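Local coordinates for protein genome packaging NTPase B204 (Sulfolobus turreted icosahedral virus 2, PDB 4KFT) that probably hydrolyses ATP to drive packaging of the viral genome into the capsid, and is seen here with a bound ATP analogue and magnesium, at residues D5-V10 against G132-T137. Residues are numbered along the deposited sequence; the frame is centred on the assembly and turned at random.
Sequences DIVVLV and GLILST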
# COMPACT_ATOMS: atom_id res chain seq x y z
N ASP A 5 4.31 -5.06 -7.57
CA ASP A 5 3.13 -4.23 -7.80
C ASP A 5 3.03 -3.06 -6.82
O ASP A 5 3.47 -3.15 -5.69
CB ASP A 5 1.85 -5.05 -7.60
CG ASP A 5 1.45 -5.86 -8.81
OD1 ASP A 5 1.89 -5.54 -9.93
OD2 ASP A 5 0.68 -6.83 -8.64
N ILE A 6 2.40 -1.98 -7.26
CA ILE A 6 1.95 -0.94 -6.34
C ILE A 6 0.45 -1.16 -6.04
O ILE A 6 -0.38 -1.20 -6.96
CB ILE A 6 2.19 0.46 -6.93
CG1 ILE A 6 3.69 0.70 -7.14
CG2 ILE A 6 1.64 1.53 -6.01
CD1 ILE A 6 4.01 2.11 -7.59
N VAL A 7 0.12 -1.32 -4.76
CA VAL A 7 -1.26 -1.59 -4.32
C VAL A 7 -1.68 -0.45 -3.40
O VAL A 7 -0.95 -0.08 -2.47
CB VAL A 7 -1.37 -2.94 -3.56
CG1 VAL A 7 -2.82 -3.28 -3.23
CG2 VAL A 7 -0.71 -4.05 -4.34
N VAL A 8 -2.84 0.13 -3.65
CA VAL A 8 -3.34 1.16 -2.76
C VAL A 8 -4.60 0.64 -2.07
O VAL A 8 -5.43 -0.01 -2.71
CB VAL A 8 -3.62 2.45 -3.51
CG1 VAL A 8 -4.00 3.55 -2.54
CG2 VAL A 8 -2.42 2.82 -4.35
N LEU A 9 -4.70 0.91 -0.77
CA LEU A 9 -5.79 0.51 0.09
C LEU A 9 -6.51 1.76 0.58
O LEU A 9 -5.88 2.64 1.14
CB LEU A 9 -5.25 -0.25 1.30
CG LEU A 9 -5.13 -1.77 1.31
CD1 LEU A 9 -4.47 -2.30 0.07
CD2 LEU A 9 -4.36 -2.23 2.54
N VAL A 10 -7.82 1.82 0.39
CA VAL A 10 -8.55 3.04 0.71
C VAL A 10 -9.82 2.73 1.50
O VAL A 10 -10.66 1.93 1.06
CB VAL A 10 -8.94 3.82 -0.58
CG1 VAL A 10 -9.61 5.14 -0.23
CG2 VAL A 10 -7.71 4.03 -1.51
N GLY A 132 8.07 -3.76 -4.31
CA GLY A 132 6.65 -3.52 -4.43
C GLY A 132 6.23 -2.56 -3.34
O GLY A 132 6.99 -2.27 -2.41
N LEU A 133 5.01 -2.05 -3.43
CA LEU A 133 4.55 -1.06 -2.49
C LEU A 133 3.14 -1.42 -2.09
O LEU A 133 2.34 -1.83 -2.94
CB LEU A 133 4.57 0.30 -3.17
CG LEU A 133 4.87 1.61 -2.47
CD1 LEU A 133 6.27 1.61 -1.87
CD2 LEU A 133 4.70 2.75 -3.48
N ILE A 134 2.82 -1.32 -0.80
CA ILE A 134 1.42 -1.27 -0.40
C ILE A 134 1.18 0.00 0.38
O ILE A 134 1.72 0.18 1.45
CB ILE A 134 0.97 -2.49 0.44
CG1 ILE A 134 1.20 -3.79 -0.32
CG2 ILE A 134 -0.51 -2.35 0.79
CD1 ILE A 134 0.77 -5.07 0.47
N LEU A 135 0.38 0.90 -0.18
CA LEU A 135 0.07 2.15 0.49
C LEU A 135 -1.33 2.11 1.08
O LEU A 135 -2.28 1.63 0.43
CB LEU A 135 0.18 3.31 -0.49
CG LEU A 135 1.53 3.51 -1.17
CD1 LEU A 135 1.49 4.85 -1.90
CD2 LEU A 135 2.65 3.50 -0.16
N SER A 136 -1.48 2.65 2.27
CA SER A 136 -2.75 2.60 2.99
C SER A 136 -3.22 4.01 3.29
O SER A 136 -2.43 4.85 3.71
CB SER A 136 -2.55 1.83 4.30
OG SER A 136 -3.78 1.50 4.88
N THR A 137 -4.49 4.30 3.05
CA THR A 137 -5.01 5.65 3.30
C THR A 137 -6.47 5.62 3.72
O THR A 137 -7.19 4.72 3.32
CB THR A 137 -4.84 6.58 2.06
OG1 THR A 137 -5.26 7.91 2.38
CG2 THR A 137 -5.68 6.07 0.86
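Val7 O takes the amide of Leu135, N to O 2.8 Å, and also meets the CA-H of Ile134. It is one rung of a parallel ladder between strands 6-10 and 131-137, central neighbours in the mixed sheet of what is probably a P-loop NTPase. Leu135 O answers by accepting Leu9 N at 2.8 Å, with CA of Val8 in CH...O contact beside it. In all, five N-H...O=C bonds alternate between the strands, from Leu133 N to Asp5 O at one end to Thr137 N to Leu9 O at the other. The other edge of strand 6-10 bonds to strand 153-156 through Ile6, Val8 and Val10.

Val7, Leu9, Ile134 and Ser136 face helix 17-31, whose first residues, Lys17 and Ser18, complete the putative Walker A motif. Here the side chains of Leu9 and Ile134 cross obliquely, CD1 of Leu9 4.0 Å from CG2 of Ile134, and Ile21 and Phe25 cover this apolar surface. The side chain of Ser136 touches Lys17 and lies about 6 Å from the magnesium ion and from the nucleotide analogue; its buried OG has no partner in the model. On the reverse face, Ile6 and Leu133 run side by side, CG1 of Ile6 4.1 Å from CB of Leu133. Thr137 has OG1 anti to the backbone N (chi1 -176°), hydrogen-bonded to Arg139 O; the same torsion sets its CG2 between the backbone N and the carbonyl carbon, 3.7 Å from CG2 of Val10.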